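Local coordinates for putative angiotensinogen (Lampetra fluviatilis, PDB 5INW), which inhibits thrombin as a heparin-binding member of the serpin family, with heparin promoting the reaction by a template mechanism, at residues 91-96 against 363-367; 127-132 against 368-372; 168-174 against 243-249; 283-287 against 298-302; 292-296 against 318-322. The protein carries 1 engineered substitution. One frame throughout, in Å; residues are numbered along the deposited sequence.

The five contacts join helices, strands and a hairpin turn of a cleaved serpin. Interactions 1 and 2 both use helix 361-369. Their centres are about 14 Å apart, and Leu364 O and Met369 N, 3.1 Å apart, probably form a hydrogen bond between them. Interactions 4 and 5 share strand 295-301 in the small three-stranded sheet, with centres about 19 Å apart. Interaction 3 lies in the large sheet, next to strand 405-417, which is consistent with the inserted part of the cleaved reactive loop. It touches interaction 4 where Phe248 CZ meets Tyr302 CE2 at 3.7 Å. Interactions 2 and 4 lie on opposite sides of the chain's centre, with their own centres about 40 Å apart.

Interaction 1: residues 91-96 against 363-367; sequences RLYKQV and YLSAM
Met367 lies across helix 91-96 and touches three of its residues. Its CB points toward that helix. CG sits beside the N of Met367 itself (chi1 -64°), and this torsion brings it to Gln95 CG at 3.8 Å. The two side chains run past each other in opposite directions. SD comes next, 3.8 Å from Leu92 CA and 4.0 Å from Leu92 CD1. The chain then bends at its last torsion. CE ends 4.0 Å from Arg91 CB, close also to Leu92 N.

One turn away, Tyr363 fills the other end of the contact. Its CB meets Leu92 CD1 at 3.7 Å, the two side chains crossing at about a right angle. Gln95 CB lies 3.6 Å from CD1 of the Tyr363 ring, and the Gln95 amide ends at Ala366 CB. Val96 CA stands over one face of the Tyr363 ring in a CH-pi contact, 4.3 Å from the centroid. Val96 CG2 approaches the same ring near its rim.

The contact joins helix 77-96 to helix 361-369 of the serpin fold. The short segments cross at 121°. Leu92 and Val96 also touch strand 106-108. The guanidinium of Arg91 has its polar partner outside the contact, at Ala135 O. The chemistry is thus mostly apolar: methyl groups, a thioether, a ring and the Gln95 chain hold the helices by shape and dispersion, without directional bonds between the segments.

Interaction 2: residues 127-132 against 368-372; sequences STRAEL and GMSSM
Leu132 packs against two methionine sulfurs at the buried end of this contact. Its CD2 lies 3.6 Å from Met369 SD and 3.9 Å from Met372 SD. Leu132 crosses both methionines at about a right angle. Thr128 CG2 adds to this core, 3.7 Å from Met372 CB. CG2 can do so because it stands opposite the backbone N of Thr128, while OG1 (chi1 -54°) lies beside that N and turns to the polar side. Met372 reaches on to Leu117 of helix 110-122, which also meets Leu132 through Val120 and Thr121.

Helix 361-369 ends at Gly368, beside Glu131. Gly368 has a positive phi of 115° and is the C-prime residue of a Schellman motif: Met369 N returns to Leu364 O and Gly368 N to Ser365 O. A side chain at these backbone angles would press on the preceding carbonyl oxygen. The Schellman turn redirects the chain so that Ser371 faces helix 126-136 of the serpin.

The other side is polar, and it is open to solvent at Ser127 and Ser370. Ser371 OG is hydrogen-bonded to Thr128 OG1 at 2.9 Å and to Ser127 OG at 3.1 Å. Thr128 OG1 has a further partner in Asp378 N. Glu131 reaches across with an extended chain, and Ser371 N appears to donate to its OE1, but that oxygen is placed with some doubt. A water accepts from Met372 N at 3.2 Å and appears to donate to the same Glu131 OE1, bridging the segments. It also bonds weakly to Thr128 O.

Interaction 3: residues 168-174 against 243-249; sequences FELMGKN and VNVIYFK
Met171 and Tyr247 face each other as a hydrogen-bonded antiparallel pair. Tyr247 N donates to Met171 O at 2.9 Å, and Met171 N returns the bond to Tyr247 O. Lys173 and Val245 form the next such pair, with Val245 N and Lys173 O 3.0 Å apart. The intervening pairs, such as Gly172 with Ile246, are non-hydrogen-bonded.

On the face that carries Leu170, Ile246 and Phe248, Leu170 CD1 packs on Phe248 CB at 3.7 Å. Phe168 CE1 comes to the edge of the Phe248 ring, also at 3.7 Å. On the other face, the carboxylate of Glu169 lies against the Tyr247 ring, with the planes 63° apart.

Asn244 bridges the strands at the far end. Its ND2 donates to Asn174 OD1 at 2.9 Å in a nearly straight bond (175°). The acceptor lies in the amide plane of Asn244, but the donor stands above the carbonyl plane of Asn174. Asn244 CG is opposite its own N (chi1 177°), which carries the amide to Asn174 on the neighbouring strand. Ser112 OG binds Asn244 OD1, and Phe196 O takes Asn174 ND2, which probably fixes the rotation of both amides. A leucine at Asn244 would probably leave Asn174 OD1 without this donor and Ser112 OG without its mate.

Beyond the pair, Asn244, Ile246 and Phe248 bond through their backbones to strand 405-417. That strand is consistent with the inserted part of the cleaved reactive loop, lying in the large sheet as in other cleaved serpins.

Interaction 4: residues 283-287 against 298-302; sequences AKLSY and VKLPY
Ser286 O accepts a nearly straight bond from Lys299 N, 3.0 Å long with an N-H...O angle of 167°, and next to it Tyr287 and Val298 form an antiparallel non-hydrogen-bonded pair. This is where the chain leaving strand 273-283 joins the three-stranded sheet of 287-290, 295-301 and 306-313. These strands belong to sheet B of the serpin fold, which the C-terminal peptide chain probably completes. Val298 packs on Val6 of that peptide chain.

Leu285 provides most of the side-chain contact. Its CG lies beside its own backbone N (chi1 -58°), and this points both methyls at strand 295-301. CD1 meets Leu300 CD2 at 4.1 Å. CD2 lies 3.9 Å from Pro301 CD, the leucine and proline crossing at about a right angle. CD2 is also 4.0 Å from Lys299 O. Further along, Val298 CG2 sits 3.6 Å from Ser286 O, and the CB atoms of Tyr287 and Val298 are 4.4 Å apart. The end of the Tyr287 side chain leads away from this strand.

Leu285 and Leu300 both continue onto Leu347 of strand 345-359, which ties the small sheet to the large one. Ser286 OG turns elsewhere, to Gly339 O and Pro340 O. The polar work between the segments is therefore done by backbone atoms, through the one bond to Lys299 N, while branched aliphatic side chains and a proline ring supply the rest of the contact.

Interaction 5: residues 292-296 against 318-322; sequences KLRST and DLPKV
Arg294 faces Asp318 from a backbone in the left-handed region, with phi 52°, uncommon for a residue other than glycine. The reason is a G1 beta bulge: Arg294 and Ser295 both stand across from Asp290 where the hairpin of strands 287-290 and 295-301 turns. The turn packs against the start of helix 319-325.

Arg294 and Asp318 form a salt bridge, with NH1 3.4 Å from Asp318 OD1. This is a long bridge, and the two side chains cross at about a right angle. The guanidinium and carboxylate planes are 23° apart. Asp318 CG lies beside its own N (chi1 -59°), which sets the carboxylate against Arg294, with OD2 3.5 Å from Arg294 CB. OD2 also takes a weak hydrogen bond from Arg315 N. An alanine at Asp318 would probably leave the Arg294 guanidinium without its countercharge and free to swing, and Arg315 N without this weak partner. Lys321 NZ lies 5.2 Å from Arg294 NH2, so the carboxylate may also ease the repulsion between these like charges.

In the rest of the contact, aliphatic groups meet each other and rest on oxygens. Leu293 CB lies 4.3 Å from Val322 CG2. Leu293 reaches on to Trp334 and Gln330 of helix 328-337. Its CD2 lies 3.7 Å from Lys321 O. Val322 CG2 sits 3.8 Å from Leu293 O and 4.1 Å from Ser295 OG.

Interaction 1: residues 91-96 against 363-367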
# COMPACT_ATOMS: atom_id res chain seq x y z
N ARG A 91 -1.40 -5.46 10.58
CA ARG A 91 -0.65 -6.65 10.91
C ARG A 91 0.69 -6.66 10.17
O ARG A 91 1.72 -7.00 10.74
CB ARG A 91 -1.49 -7.91 10.66
CG ARG A 91 -2.38 -8.26 11.85
CD ARG A 91 -3.70 -8.93 11.50
NE ARG A 91 -3.54 -9.97 10.47
CZ ARG A 91 -4.40 -10.25 9.48
NH1 ARG A 91 -5.57 -9.61 9.35
NH2 ARG A 91 -4.08 -11.20 8.59
N LEU A 92 0.69 -6.23 8.92
CA LEU A 92 1.92 -6.23 8.19
C LEU A 92 2.82 -5.16 8.73
O LEU A 92 4.03 -5.37 8.86
CB LEU A 92 1.66 -6.05 6.70
CG LEU A 92 2.88 -5.85 5.80
CD1 LEU A 92 3.74 -7.10 5.86
CD2 LEU A 92 2.46 -5.60 4.36
N TYR A 93 2.24 -4.01 9.03
CA TYR A 93 3.02 -2.89 9.56
C TYR A 93 3.83 -3.36 10.73
O TYR A 93 5.02 -3.05 10.84
CB TYR A 93 2.10 -1.77 10.01
CG TYR A 93 2.75 -0.41 10.24
CD1 TYR A 93 3.39 -0.10 11.43
CD2 TYR A 93 2.65 0.62 9.29
CE1 TYR A 93 3.95 1.15 11.64
CE2 TYR A 93 3.16 1.88 9.51
CZ TYR A 93 3.82 2.14 10.68
OH TYR A 93 4.39 3.39 10.89
N LYS A 94 3.16 -4.08 11.62
CA LYS A 94 3.75 -4.57 12.83
C LYS A 94 4.89 -5.52 12.63
O LYS A 94 5.80 -5.51 13.42
CB LYS A 94 2.69 -5.27 13.65
CG LYS A 94 1.79 -4.26 14.34
CD LYS A 94 0.47 -4.91 14.75
CE LYS A 94 -0.27 -4.06 15.77
NZ LYS A 94 -0.19 -2.60 15.47
N GLN A 95 4.84 -6.34 11.60
CA GLN A 95 5.99 -7.14 11.21
C GLN A 95 7.14 -6.30 10.63
O GLN A 95 8.29 -6.52 10.98
CB GLN A 95 5.59 -8.19 10.16
CG GLN A 95 4.53 -9.21 10.57
CD GLN A 95 4.86 -10.00 11.83
OE1 GLN A 95 4.03 -10.07 12.72
NE2 GLN A 95 6.07 -10.54 11.92
N VAL A 96 6.85 -5.32 9.77
CA VAL A 96 7.90 -4.41 9.25
C VAL A 96 8.75 -3.76 10.35
O VAL A 96 9.94 -3.56 10.15
CB VAL A 96 7.34 -3.31 8.29
CG1 VAL A 96 8.45 -2.32 7.85
CG2 VAL A 96 6.73 -3.96 7.04
N TYR A 363 7.63 -11.65 6.33
CA TYR A 363 6.59 -10.96 7.07
C TYR A 363 5.26 -11.73 6.94
O TYR A 363 4.55 -11.97 7.93
CB TYR A 363 6.41 -9.50 6.62
CG TYR A 363 7.66 -8.61 6.69
CD1 TYR A 363 8.40 -8.50 7.86
CD2 TYR A 363 8.06 -7.84 5.59
CE1 TYR A 363 9.52 -7.68 7.90
CE2 TYR A 363 9.17 -7.03 5.63
CZ TYR A 363 9.89 -6.96 6.78
OH TYR A 363 11.00 -6.18 6.86
N LEU A 364 4.95 -12.14 5.71
CA LEU A 364 3.71 -12.84 5.44
C LEU A 364 3.78 -14.23 6.09
O LEU A 364 2.77 -14.74 6.59
CB LEU A 364 3.46 -12.95 3.95
CG LEU A 364 3.35 -11.60 3.22
CD1 LEU A 364 3.49 -11.77 1.70
CD2 LEU A 364 2.04 -10.92 3.57
N SER A 365 4.97 -14.84 6.08
CA SER A 365 5.17 -16.07 6.82
C SER A 365 4.79 -15.91 8.30
O SER A 365 4.03 -16.72 8.82
CB SER A 365 6.60 -16.55 6.67
OG SER A 365 6.85 -16.96 5.33
N ALA A 366 5.29 -14.89 8.97
CA ALA A 366 4.89 -14.66 10.37
C ALA A 366 3.38 -14.45 10.53
O ALA A 366 2.77 -14.91 11.50
CB ALA A 366 5.64 -13.50 10.97
N MET A 367 2.76 -13.78 9.56
CA MET A 367 1.32 -13.52 9.63
C MET A 367 0.46 -14.75 9.35
O MET A 367 -0.76 -14.68 9.44
CB MET A 367 0.95 -12.40 8.68
CG MET A 367 1.58 -11.07 9.07
SD MET A 367 1.59 -9.96 7.67
CE MET A 367 -0.18 -9.79 7.37

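Interaction 2: residues 127-132 against 368-372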
# COMPACT_ATOMS: atom_id res chain seq x y z
N SER A 127 -4.39 -26.56 2.62
CA SER A 127 -3.76 -25.77 3.67
C SER A 127 -3.41 -24.34 3.16
O SER A 127 -3.65 -23.35 3.88
CB SER A 127 -2.48 -26.47 4.22
OG SER A 127 -1.38 -26.35 3.30
N THR A 128 -2.88 -24.25 1.93
CA THR A 128 -2.49 -22.99 1.32
C THR A 128 -3.63 -21.96 1.18
O THR A 128 -3.47 -20.82 1.58
CB THR A 128 -1.86 -23.26 -0.03
OG1 THR A 128 -0.79 -24.21 0.16
CG2 THR A 128 -1.31 -21.97 -0.66
N ARG A 129 -4.73 -22.41 0.58
CA ARG A 129 -5.99 -21.68 0.50
C ARG A 129 -6.38 -21.27 1.92
O ARG A 129 -6.63 -20.10 2.15
CB ARG A 129 -7.07 -22.54 -0.24
CG ARG A 129 -8.58 -22.21 -0.12
CD ARG A 129 -9.36 -22.40 -1.41
NE ARG A 129 -10.75 -21.91 -1.35
CZ ARG A 129 -11.11 -20.63 -1.54
NH1 ARG A 129 -10.23 -19.67 -1.81
NH2 ARG A 129 -12.40 -20.31 -1.45
N ALA A 130 -6.43 -22.20 2.87
CA ALA A 130 -6.94 -21.88 4.23
C ALA A 130 -6.20 -20.73 4.94
O ALA A 130 -6.82 -19.75 5.36
CB ALA A 130 -6.94 -23.12 5.12
N GLU A 131 -4.90 -20.90 5.10
CA GLU A 131 -4.03 -19.85 5.65
C GLU A 131 -4.28 -18.49 5.01
O GLU A 131 -4.36 -17.46 5.70
CB GLU A 131 -2.59 -20.22 5.38
CG GLU A 131 -2.09 -21.41 6.18
CD GLU A 131 -0.61 -21.69 5.96
OE1 GLU A 131 0.07 -20.91 5.22
OE2 GLU A 131 -0.11 -22.69 6.56
N LEU A 132 -4.36 -18.52 3.67
CA LEU A 132 -4.61 -17.32 2.86
C LEU A 132 -5.99 -16.66 3.08
O LEU A 132 -6.06 -15.43 3.17
CB LEU A 132 -4.40 -17.61 1.36
CG LEU A 132 -2.96 -17.43 0.83
CD1 LEU A 132 -2.84 -17.94 -0.58
CD2 LEU A 132 -2.56 -15.97 0.83
N GLY A 368 1.09 -15.87 9.01
CA GLY A 368 0.40 -17.16 8.89
C GLY A 368 0.31 -17.81 7.51
O GLY A 368 -0.30 -18.87 7.42
N MET A 369 0.95 -17.21 6.49
CA MET A 369 0.81 -17.59 5.10
C MET A 369 2.09 -18.23 4.61
O MET A 369 2.45 -18.17 3.42
CB MET A 369 0.52 -16.38 4.24
CG MET A 369 -0.91 -15.92 4.38
SD MET A 369 -1.09 -14.28 3.70
CE MET A 369 -0.48 -13.31 5.10
N SER A 370 2.74 -18.92 5.53
CA SER A 370 3.98 -19.58 5.24
C SER A 370 3.86 -20.72 4.21
O SER A 370 4.83 -21.07 3.54
CB SER A 370 4.50 -20.16 6.57
OG SER A 370 5.80 -20.67 6.40
N SER A 371 2.67 -21.30 4.12
CA SER A 371 2.46 -22.51 3.32
C SER A 371 2.77 -22.34 1.85
O SER A 371 3.53 -23.08 1.31
CB SER A 371 1.02 -23.02 3.52
OG SER A 371 0.71 -24.10 2.68
N MET A 372 2.18 -21.32 1.23
CA MET A 372 2.33 -21.03 -0.21
C MET A 372 3.77 -20.89 -0.75
O MET A 372 3.93 -20.94 -1.97
CB MET A 372 1.60 -19.75 -0.54
CG MET A 372 2.20 -18.48 0.08
SD MET A 372 1.04 -17.11 -0.16
CE MET A 372 1.99 -15.74 0.46
O HOH W 1 -0.29 -19.77 2.60

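Interaction 3: residues 168-174 against 243-249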
# COMPACT_ATOMS: atom_id res chain seq x y z
N PHE A 168 -8.06 14.58 -8.46
CA PHE A 168 -7.98 13.24 -7.79
C PHE A 168 -7.85 12.11 -8.79
O PHE A 168 -8.55 12.13 -9.80
CB PHE A 168 -9.24 12.98 -6.97
CG PHE A 168 -9.24 11.67 -6.27
CD1 PHE A 168 -8.55 11.50 -5.09
CD2 PHE A 168 -9.93 10.59 -6.78
CE1 PHE A 168 -8.57 10.26 -4.43
CE2 PHE A 168 -9.93 9.34 -6.14
CZ PHE A 168 -9.24 9.19 -4.98
N GLU A 169 -6.95 11.15 -8.55
CA GLU A 169 -6.87 9.94 -9.37
C GLU A 169 -6.44 8.84 -8.50
O GLU A 169 -5.38 8.95 -7.83
CB GLU A 169 -5.84 10.07 -10.52
CG GLU A 169 -5.74 8.81 -11.42
CD GLU A 169 -4.82 8.91 -12.65
OE1 GLU A 169 -4.58 7.85 -13.28
OE2 GLU A 169 -4.31 10.02 -13.01
N LEU A 170 -7.23 7.76 -8.50
CA LEU A 170 -6.81 6.48 -7.94
C LEU A 170 -7.09 5.39 -8.95
O LEU A 170 -8.22 5.21 -9.37
CB LEU A 170 -7.51 6.19 -6.61
CG LEU A 170 -6.93 4.92 -5.95
CD1 LEU A 170 -5.51 5.03 -5.45
CD2 LEU A 170 -7.80 4.42 -4.81
N MET A 171 -6.06 4.66 -9.34
CA MET A 171 -6.12 3.72 -10.44
C MET A 171 -5.39 2.47 -9.95
O MET A 171 -4.36 2.58 -9.31
CB MET A 171 -5.43 4.37 -11.67
CG MET A 171 -5.21 3.54 -12.94
SD MET A 171 -3.65 2.60 -12.79
CE MET A 171 -2.47 3.55 -13.75
N GLY A 172 -5.92 1.31 -10.28
CA GLY A 172 -5.38 0.03 -9.90
C GLY A 172 -5.51 -0.98 -11.03
O GLY A 172 -6.55 -1.06 -11.69
N LYS A 173 -4.46 -1.77 -11.25
CA LYS A 173 -4.41 -2.69 -12.35
C LYS A 173 -3.77 -3.96 -11.85
O LYS A 173 -2.68 -3.93 -11.31
CB LYS A 173 -3.61 -2.05 -13.49
CG LYS A 173 -3.76 -2.70 -14.85
CD LYS A 173 -5.07 -2.36 -15.57
CE LYS A 173 -5.48 -3.47 -16.56
NZ LYS A 173 -6.12 -4.67 -15.91
N ASN A 174 -4.45 -5.08 -12.03
CA ASN A 174 -3.82 -6.40 -11.95
C ASN A 174 -3.46 -6.95 -13.32
O ASN A 174 -4.19 -6.79 -14.29
CB ASN A 174 -4.76 -7.39 -11.33
CG ASN A 174 -5.25 -6.94 -10.01
OD1 ASN A 174 -4.48 -6.77 -9.03
ND2 ASN A 174 -6.55 -6.77 -9.92
N VAL A 243 0.94 -9.42 -10.89
CA VAL A 243 1.34 -8.02 -10.68
C VAL A 243 0.13 -7.21 -10.29
O VAL A 243 -0.90 -7.27 -10.94
CB VAL A 243 1.90 -7.41 -11.99
CG1 VAL A 243 1.99 -5.90 -11.89
CG2 VAL A 243 3.23 -8.05 -12.33
N ASN A 244 0.25 -6.49 -9.20
CA ASN A 244 -0.66 -5.38 -8.94
C ASN A 244 0.18 -4.12 -8.94
O ASN A 244 1.27 -4.07 -8.36
CB ASN A 244 -1.36 -5.46 -7.58
CG ASN A 244 -2.21 -4.27 -7.33
OD1 ASN A 244 -1.74 -3.23 -6.87
ND2 ASN A 244 -3.44 -4.34 -7.80
N VAL A 245 -0.37 -3.11 -9.57
CA VAL A 245 0.07 -1.75 -9.35
C VAL A 245 -1.12 -0.88 -8.93
O VAL A 245 -2.23 -1.10 -9.35
CB VAL A 245 0.71 -1.13 -10.59
CG1 VAL A 245 1.77 -2.05 -11.09
CG2 VAL A 245 -0.33 -0.88 -11.67
N ILE A 246 -0.79 0.19 -8.23
CA ILE A 246 -1.76 1.15 -7.76
C ILE A 246 -1.09 2.50 -7.72
O ILE A 246 0.04 2.65 -7.26
CB ILE A 246 -2.27 0.65 -6.43
CG1 ILE A 246 -3.21 1.61 -5.78
CG2 ILE A 246 -1.12 0.38 -5.48
CD1 ILE A 246 -3.92 0.85 -4.67
N TYR A 247 -1.81 3.48 -8.26
CA TYR A 247 -1.34 4.83 -8.43
C TYR A 247 -2.37 5.77 -7.88
O TYR A 247 -3.53 5.68 -8.28
CB TYR A 247 -1.17 5.14 -9.91
CG TYR A 247 -0.82 6.59 -10.18
CD1 TYR A 247 0.47 7.00 -10.11
CD2 TYR A 247 -1.81 7.55 -10.47
CE1 TYR A 247 0.81 8.31 -10.34
CE2 TYR A 247 -1.50 8.89 -10.68
CZ TYR A 247 -0.17 9.26 -10.62
OH TYR A 247 0.29 10.56 -10.84
N PHE A 248 -1.93 6.69 -7.01
CA PHE A 248 -2.76 7.74 -6.44
C PHE A 248 -2.16 9.12 -6.69
O PHE A 248 -0.95 9.31 -6.47
CB PHE A 248 -2.86 7.51 -4.93
CG PHE A 248 -3.31 8.71 -4.13
CD1 PHE A 248 -4.64 9.09 -4.11
CD2 PHE A 248 -2.41 9.42 -3.36
CE1 PHE A 248 -5.06 10.18 -3.39
CE2 PHE A 248 -2.82 10.52 -2.62
CZ PHE A 248 -4.15 10.88 -2.62
N LYS A 249 -2.97 10.08 -7.15
CA LYS A 249 -2.51 11.47 -7.19
C LYS A 249 -3.62 12.40 -6.78
O LYS A 249 -4.58 12.59 -7.52
CB LYS A 249 -1.97 11.89 -8.55
CG LYS A 249 -1.33 13.27 -8.54
CD LYS A 249 -0.77 13.58 -9.92
CE LYS A 249 -0.35 15.03 -10.02
NZ LYS A 249 -0.14 15.38 -11.44

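Interaction 4: residues 283-287 against 298-302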
# COMPACT_ATOMS: atom_id res chain seq x y z
N ALA A 283 -4.37 27.10 7.39
CA ALA A 283 -5.71 26.67 6.96
C ALA A 283 -6.54 26.02 8.07
O ALA A 283 -6.02 25.74 9.15
CB ALA A 283 -5.59 25.76 5.76
N LYS A 284 -7.82 25.80 7.77
CA LYS A 284 -8.79 25.16 8.68
C LYS A 284 -8.70 23.62 8.61
O LYS A 284 -9.36 22.99 7.78
CB LYS A 284 -10.21 25.63 8.33
CG LYS A 284 -10.36 27.13 8.34
CD LYS A 284 -11.79 27.57 8.10
CE LYS A 284 -11.83 29.08 8.08
NZ LYS A 284 -13.21 29.59 7.98
N LEU A 285 -7.92 23.03 9.50
CA LEU A 285 -7.66 21.60 9.49
C LEU A 285 -8.12 20.99 10.77
O LEU A 285 -7.98 21.60 11.81
CB LEU A 285 -6.17 21.39 9.34
CG LEU A 285 -5.61 22.05 8.08
CD1 LEU A 285 -4.09 22.08 8.09
CD2 LEU A 285 -6.12 21.33 6.83
N SER A 286 -8.66 19.79 10.69
CA SER A 286 -8.98 19.03 11.89
C SER A 286 -7.71 18.49 12.51
O SER A 286 -6.91 17.90 11.81
CB SER A 286 -9.91 17.86 11.58
OG SER A 286 -11.17 18.38 11.21
N TYR A 287 -7.56 18.68 13.81
CA TYR A 287 -6.42 18.15 14.56
C TYR A 287 -6.91 17.78 15.95
O TYR A 287 -8.02 18.12 16.33
CB TYR A 287 -5.30 19.19 14.66
CG TYR A 287 -5.66 20.42 15.46
CD1 TYR A 287 -6.64 21.29 14.99
CD2 TYR A 287 -5.04 20.70 16.70
CE1 TYR A 287 -7.01 22.40 15.72
CE2 TYR A 287 -5.40 21.82 17.43
CZ TYR A 287 -6.39 22.67 16.94
OH TYR A 287 -6.76 23.81 17.63
N VAL A 298 -3.38 14.94 12.83
CA VAL A 298 -3.94 15.94 11.92
C VAL A 298 -4.41 15.32 10.62
O VAL A 298 -3.75 14.43 10.09
CB VAL A 298 -2.91 17.07 11.64
CG1 VAL A 298 -1.64 16.56 11.00
CG2 VAL A 298 -3.49 18.16 10.75
N LYS A 299 -5.51 15.84 10.10
CA LYS A 299 -6.15 15.36 8.89
C LYS A 299 -5.91 16.36 7.79
O LYS A 299 -6.37 17.48 7.88
CB LYS A 299 -7.64 15.20 9.14
CG LYS A 299 -8.51 14.74 7.98
CD LYS A 299 -9.89 14.34 8.51
CE LYS A 299 -10.92 14.01 7.42
NZ LYS A 299 -11.45 15.20 6.66
N LEU A 300 -5.22 15.94 6.74
CA LEU A 300 -4.97 16.78 5.57
C LEU A 300 -5.83 16.32 4.42
O LEU A 300 -5.46 15.41 3.71
CB LEU A 300 -3.48 16.78 5.17
CG LEU A 300 -2.62 16.96 6.40
CD1 LEU A 300 -1.13 16.76 6.08
CD2 LEU A 300 -2.88 18.28 7.07
N PRO A 301 -6.95 16.98 4.21
CA PRO A 301 -7.79 16.55 3.12
C PRO A 301 -7.16 16.69 1.72
O PRO A 301 -6.41 17.65 1.46
CB PRO A 301 -9.03 17.46 3.28
CG PRO A 301 -8.48 18.75 3.78
CD PRO A 301 -7.37 18.31 4.71
N TYR A 302 -7.48 15.73 0.86
CA TYR A 302 -7.37 15.90 -0.57
C TYR A 302 -8.73 16.19 -1.18
O TYR A 302 -9.76 15.99 -0.57
CB TYR A 302 -6.85 14.62 -1.20
CG TYR A 302 -5.50 14.18 -0.72
CD1 TYR A 302 -4.34 14.79 -1.18
CD2 TYR A 302 -5.37 13.14 0.16
CE1 TYR A 302 -3.08 14.38 -0.70
CE2 TYR A 302 -4.14 12.73 0.64
CZ TYR A 302 -3.00 13.35 0.21
OH TYR A 302 -1.80 12.90 0.66

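Interaction 5: residues 292-296 against 318-322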
# COMPACT_ATOMS: atom_id res chain seq x y z
N LYS A 292 -3.50 9.93 25.31
CA LYS A 292 -3.10 8.55 25.59
C LYS A 292 -1.78 8.16 24.89
O LYS A 292 -0.98 7.45 25.49
CB LYS A 292 -4.25 7.58 25.25
CG LYS A 292 -4.03 6.10 25.59
CD LYS A 292 -4.07 5.81 27.08
CE LYS A 292 -3.74 4.34 27.35
NZ LYS A 292 -3.61 4.02 28.81
N LEU A 293 -1.54 8.66 23.66
CA LEU A 293 -0.32 8.31 22.84
C LEU A 293 0.74 9.42 22.73
O LEU A 293 1.71 9.26 21.98
CB LEU A 293 -0.74 7.85 21.44
CG LEU A 293 -1.57 6.55 21.38
CD1 LEU A 293 -2.11 6.33 19.98
CD2 LEU A 293 -0.77 5.33 21.83
N ARG A 294 0.55 10.53 23.47
CA ARG A 294 1.53 11.62 23.58
C ARG A 294 2.02 12.14 22.23
O ARG A 294 3.22 12.33 22.00
CB ARG A 294 2.72 11.17 24.44
CG ARG A 294 2.37 10.91 25.90
CD ARG A 294 3.63 10.79 26.73
NE ARG A 294 3.46 9.73 27.72
CZ ARG A 294 3.56 8.42 27.47
NH1 ARG A 294 3.82 7.96 26.24
NH2 ARG A 294 3.38 7.54 28.45
N SER A 295 1.04 12.36 21.35
CA SER A 295 1.28 12.66 19.95
C SER A 295 0.15 13.46 19.34
O SER A 295 -1.01 13.37 19.77
CB SER A 295 1.47 11.35 19.18
OG SER A 295 0.27 10.63 19.13
N THR A 296 0.53 14.26 18.36
CA THR A 296 -0.39 15.14 17.63
C THR A 296 -0.93 14.40 16.40
O THR A 296 -0.16 13.80 15.64
CB THR A 296 0.35 16.44 17.15
OG1 THR A 296 1.14 17.02 18.20
CG2 THR A 296 -0.64 17.47 16.65
N ASP A 318 8.42 8.10 21.92
CA ASP A 318 7.01 7.60 21.90
C ASP A 318 6.60 6.81 20.61
O ASP A 318 5.51 6.20 20.57
CB ASP A 318 5.99 8.75 22.02
CG ASP A 318 6.15 9.59 23.27
OD1 ASP A 318 6.41 8.99 24.33
OD2 ASP A 318 5.99 10.85 23.18
N LEU A 319 7.43 6.85 19.56
CA LEU A 319 7.07 6.28 18.28
C LEU A 319 6.75 4.77 18.27
O LEU A 319 5.94 4.35 17.47
CB LEU A 319 8.15 6.62 17.23
CG LEU A 319 7.87 6.34 15.73
CD1 LEU A 319 6.66 7.11 15.24
CD2 LEU A 319 9.11 6.74 14.94
N PRO A 320 7.42 3.95 19.11
CA PRO A 320 7.00 2.56 19.13
C PRO A 320 5.61 2.26 19.72
O PRO A 320 5.01 1.26 19.37
CB PRO A 320 8.12 1.89 19.93
CG PRO A 320 9.30 2.72 19.59
CD PRO A 320 8.77 4.09 19.69
N LYS A 321 5.16 3.07 20.66
CA LYS A 321 3.87 2.84 21.30
C LYS A 321 2.77 3.37 20.42
O LYS A 321 1.64 2.88 20.49
CB LYS A 321 3.81 3.47 22.71
CG LYS A 321 4.86 2.90 23.66
CD LYS A 321 4.58 3.21 25.13
CE LYS A 321 3.62 2.21 25.74
NZ LYS A 321 3.43 2.49 27.18
N VAL A 322 3.09 4.36 19.58
CA VAL A 322 2.18 4.82 18.53
C VAL A 322 2.06 3.72 17.48
O VAL A 322 0.96 3.20 17.20
CB VAL A 322 2.68 6.14 17.91
CG1 VAL A 322 1.82 6.53 16.71
CG2 VAL A 322 2.67 7.27 18.95